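Local coordinates for protein inactive glucansucrase (Lactobacillus reuteri, PDB 5JBD) that is a catalytically inactive member of the glucansucrase group of glycoside hydrolase family 70, with a TIM-type barrel at its core and a bound calcium ion, at residues 485-488 and 489-492; 578-581 and 582-585. One frame throughout, in Å; residues are numbered along the deposited sequence.

Contact 1 (485-488 and 489-492)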
loop_
_atom_site.group_PDB
_atom_site.type_symbol
_atom_site.label_atom_id
_atom_site.label_comp_id
_atom_site.label_asym_id
_atom_site.label_seq_id
_atom_site.Cartn_x
_atom_site.Cartn_y
_atom_site.Cartn_z
ATOM N N ALA A 485 -6.212 -15.792 23.778
ATOM C CA ALA A 485 -4.802 -15.723 24.126
ATOM C C ALA A 485 -4.263 -14.314 24.002
ATOM O O ALA A 485 -3.649 -13.794 24.937
ATOM C CB ALA A 485 -3.988 -16.661 23.244
ATOM N N ILE A 486 -4.528 -13.685 22.857
ATOM C CA ILE A 486 -3.948 -12.365 22.577
ATOM C C ILE A 486 -4.515 -11.300 23.524
ATOM O O ILE A 486 -3.741 -10.512 24.083
ATOM C CB ILE A 486 -4.072 -11.974 21.098
ATOM C CG1 ILE A 486 -3.349 -13.015 20.231
ATOM C CG2 ILE A 486 -3.480 -10.586 20.867
ATOM C CD1 ILE A 486 -3.628 -12.925 18.749
ATOM N N THR A 487 -5.834 -11.313 23.749
ATOM C CA THR A 487 -6.470 -10.333 24.650
ATOM C C THR A 487 -6.076 -10.523 26.110
ATOM O O THR A 487 -5.914 -9.544 26.851
ATOM C CB THR A 487 -8.003 -10.284 24.503
ATOM O OG1 THR A 487 -8.573 -11.581 24.736
ATOM C CG2 THR A 487 -8.385 -9.795 23.120
ATOM N N THR A 488 -5.897 -11.773 26.536
ATOM C CA THR A 488 -5.326 -12.036 27.861
ATOM C C THR A 488 -3.947 -11.359 28.012
ATOM O O THR A 488 -3.676 -10.706 29.011
ATOM C CB THR A 488 -5.249 -13.552 28.150
ATOM O OG1 THR A 488 -6.556 -14.104 28.039
ATOM C CG2 THR A 488 -4.737 -13.834 29.558
ATOM N N LEU A 489 -3.103 -11.495 26.998
ATOM C CA LEU A 489 -1.783 -10.864 27.021
ATOM C C LEU A 489 -1.880 -9.325 26.979
ATOM O O LEU A 489 -1.102 -8.624 27.649
ATOM C CB LEU A 489 -0.928 -11.385 25.854
ATOM C CG LEU A 489 -0.551 -12.871 25.915
ATOM C CD1 LEU A 489 -0.015 -13.344 24.557
ATOM C CD2 LEU A 489 0.475 -13.108 27.025
ATOM N N MET A 490 -2.832 -8.808 26.204
ATOM C CA MET A 490 -3.011 -7.352 26.062
ATOM C C MET A 490 -3.410 -6.701 27.393
ATOM O O MET A 490 -2.791 -5.721 27.816
ATOM C CB MET A 490 -4.029 -7.050 24.964
ATOM C CG MET A 490 -3.522 -7.323 23.559
ATOM S SD MET A 490 -4.841 -7.249 22.330
ATOM C CE MET A 490 -5.037 -5.473 22.141
ATOM N N ARG A 491 -4.389 -7.290 28.088
ATOM C CA ARG A 491 -4.826 -6.777 29.390
ATOM C C ARG A 491 -3.713 -6.895 30.435
ATOM O O ARG A 491 -3.493 -5.966 31.222
ATOM C CB ARG A 491 -6.072 -7.511 29.903
ATOM C CG ARG A 491 -7.358 -7.209 29.155
ATOM C CD ARG A 491 -8.502 -8.079 29.664
ATOM N NE ARG A 491 -9.537 -8.252 28.638
ATOM C CZ ARG A 491 -10.675 -7.554 28.546
ATOM N NH1 ARG A 491 -10.980 -6.606 29.428
ATOM N NH2 ARG A 491 -11.529 -7.808 27.548
ATOM N N ALA A 492 -3.028 -8.046 30.458
ATOM C CA ALA A 492 -1.912 -8.251 31.385
ATOM C C ALA A 492 -0.771 -7.244 31.160
ATOM O O ALA A 492 -0.140 -6.784 32.122
ATOM C CB ALA A 492 -1.392 -9.688 31.294
#

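Contact 2 (578-581 and 582-585)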
loop_
_atom_site.group_PDB
_atom_site.type_symbol
_atom_site.label_atom_id
_atom_site.label_comp_id
_atom_site.label_asym_id
_atom_site.label_seq_id
_atom_site.Cartn_x
_atom_site.Cartn_y
_atom_site.Cartn_z
ATOM N N TYR A 578 -6.065 -20.958 31.199
ATOM C CA TYR A 578 -6.009 -19.656 31.893
ATOM C C TYR A 578 -6.308 -19.785 33.384
ATOM O O TYR A 578 -6.304 -18.784 34.100
ATOM C CB TYR A 578 -6.979 -18.658 31.212
ATOM C CG TYR A 578 -6.720 -18.594 29.730
ATOM C CD1 TYR A 578 -5.651 -17.864 29.235
ATOM C CD2 TYR A 578 -7.495 -19.330 28.811
ATOM C CE1 TYR A 578 -5.365 -17.828 27.871
ATOM C CE2 TYR A 578 -7.210 -19.294 27.443
ATOM C CZ TYR A 578 -6.136 -18.533 26.980
ATOM O OH TYR A 578 -5.796 -18.471 25.640
ATOM N N ASP A 579 -6.564 -21.016 33.849
ATOM C CA ASP A 579 -6.758 -21.300 35.275
ATOM C C ASP A 579 -6.011 -22.564 35.708
ATOM O O ASP A 579 -6.470 -23.278 36.600
ATOM C CB ASP A 579 -8.268 -21.388 35.614
ATOM C CG ASP A 579 -9.010 -22.485 34.823
ATOM O OD1 ASP A 579 -8.465 -23.019 33.826
ATOM O OD2 ASP A 579 -10.169 -22.796 35.187
ATOM N N ALA A 580 -4.863 -22.831 35.078
ATOM C CA ALA A 580 -4.012 -23.983 35.408
ATOM C C ALA A 580 -4.788 -25.313 35.406
ATOM O O ALA A 580 -4.627 -26.139 36.298
ATOM C CB ALA A 580 -3.327 -23.759 36.750
ATOM N N ASP A 581 -5.632 -25.490 34.394
ATOM C CA ASP A 581 -6.426 -26.709 34.237
ATOM C C ASP A 581 -5.701 -27.681 33.296
ATOM O O ASP A 581 -5.545 -27.409 32.103
ATOM C CB ASP A 581 -7.827 -26.375 33.701
ATOM C CG ASP A 581 -8.793 -27.563 33.775
ATOM O OD1 ASP A 581 -8.453 -28.578 34.408
ATOM O OD2 ASP A 581 -9.896 -27.473 33.197
ATOM N N ASN A 582 -5.246 -28.798 33.855
ATOM C CA ASN A 582 -4.573 -29.870 33.114
ATOM C C ASN A 582 -3.213 -29.432 32.515
ATOM O O ASN A 582 -2.822 -29.899 31.449
ATOM C CB ASN A 582 -5.527 -30.453 32.045
ATOM C CG ASN A 582 -5.278 -31.938 31.752
ATOM O OD1 ASN A 582 -4.727 -32.678 32.572
ATOM N ND2 ASN A 582 -5.703 -32.378 30.566
ATOM N N SER A 583 -2.508 -28.544 33.221
ATOM C CA SER A 583 -1.153 -28.139 32.855
ATOM C C SER A 583 -0.141 -28.697 33.866
ATOM O O SER A 583 -0.517 -29.290 34.884
ATOM C CB SER A 583 -1.055 -26.611 32.783
ATOM O OG SER A 583 -1.260 -26.034 34.065
ATOM N N GLU A 584 1.141 -28.500 33.580
ATOM C CA GLU A 584 2.221 -29.011 34.439
ATOM C C GLU A 584 2.364 -28.256 35.753
ATOM O O GLU A 584 2.948 -28.776 36.689
ATOM C CB GLU A 584 3.554 -28.971 33.704
ATOM C CG GLU A 584 3.611 -29.849 32.467
ATOM C CD GLU A 584 4.784 -29.490 31.571
ATOM O OE1 GLU A 584 4.733 -28.450 30.866
ATOM O OE2 GLU A 584 5.765 -30.252 31.579
ATOM N N ASN A 585 1.848 -27.030 35.819
ATOM C CA ASN A 585 1.990 -26.172 37.000
ATOM C C ASN A 585 0.619 -25.798 37.571
ATOM O O ASN A 585 -0.356 -25.705 36.822
ATOM C CB ASN A 585 2.749 -24.903 36.618
ATOM C CG ASN A 585 4.084 -25.207 35.957
ATOM O OD1 ASN A 585 5.072 -25.493 36.636
ATOM N ND2 ASN A 585 4.119 -25.145 34.627
#

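Contact 1 (485-488 and 489-492)
Met490 lies one helical turn beyond Ile486, and the two meet through both backbone and side chain. Met490 N donates to Ile486 O at 2.9 Å, with the N-H...O angle bent to 147°. The same oxygen is overlaid by the methionine chain, whose CG comes within 3.2 Å of Ile486 O. Beyond it, Met490 SD touches Ile486 CG2 at 3.9 Å, an apolar contact made possible because CG2 stands anti to the isoleucine backbone N. The methionine chain then bends at its third torsion (chi3 78°), carrying its end away from the preceding turn.

Three further i-to-i+4 bonds complete the alpha-helical pattern. Arg491 N reaches Thr487 O at 3.0 Å in a nearly straight bond of 172°, and Arg491 CG leans over the same oxygen. Leu489 N donates a hydrogen bond to Ala485 O at 3.1 Å, while Ala492 N binds Thr488 O at the same length of 3.1 Å. Leu489 CG also rests 3.4 Å from Ala485 O, so aliphatic carbon shields a carbonyl already satisfied by its amide donor.

The two threonine hydroxyls look back along the helix. Thr487 OG1 donates to Tyr483 O, with a weaker bond to Asp484 O, and Thr488 OG1 donates to Asp484 O, which lets these polar groups be accommodated against the helix itself. The segment thus forms regular helix wedged into the fold: Ile486 and Leu489 pack on helix 446-455, Ile486 and Thr487 on the short helix 465-468, and Met490 on Met651 and Ile686, while Thr488, Leu489 and Ala492 rest on strand 564-571.

Contact 2 (578-581 and 582-585)
Asp570 OD2, on strand 564-571, is gripped by two groups of the loop: the hydroxyl of Ser583, which packs against Ala580, and the side-chain ND2 of Asn585, which has a second acceptor in Thr600 O on strand 596-605, so that the one amide group joins the loop to two strands. Ser583 OG sits 3.7 Å from Ala580 CA and 4.1 Å from Ala580 CB. It gets there with its first torsion at 65°, between the serine backbone N and carbonyl carbon.

Ala580 supplies the apolar side of the turn. Its methyl CB lies 3.6 Å from Asn585 O, where the two limbs of the loop come together, and also rests on Asn567 of strand 564-571. Ala580 and Asn582 both adopt left-handed backbone conformations, which reverse the chain within a few residues.

At the bend, Asp581 and Asn582 are neighbours in sequence whose side chains lie near the solvent. The carboxylate of Asp581 swings anti to its own amide (chi1 -169°), leaving OD1 3.3 Å from Asn582 N, but the angle is too poor for a hydrogen bond. The backbone N of Asp581 instead donates to Thr577 OG1, an oxygen to which Asp579 N also makes a weak bond.

No hydrogen bond joins the halves of the turn. Its reversal comes from the two left-handed residues, and the polar ties from Thr577, Asp570 and Thr600 probably help to hold it. Two donors on the single oxygen OD2 would suit an ionised Asp570, and this tie links the turn to strand 564-571.

Running from the N terminus, the chain leaves barrel strand 460-464, passes helix 465-468 and enters helix 483-496, where contact 1 spans single helical turns and closes no loop. It then builds the antiparallel sheet that includes strands 501-505, 510-515 and 564-571 before contact 2 turns the chain between strands 576-577 and 588-590. The two are strictly in series, neither nested nor crossing, with centres about 17 Å apart. They nevertheless touch: the ring of Tyr578 packs against the helix, its OH 3.3 Å from Ala485 N and its CE1 beside Thr488 OG1. Strand 564-571 serves both, so helix and loop meet the same part of the sheet.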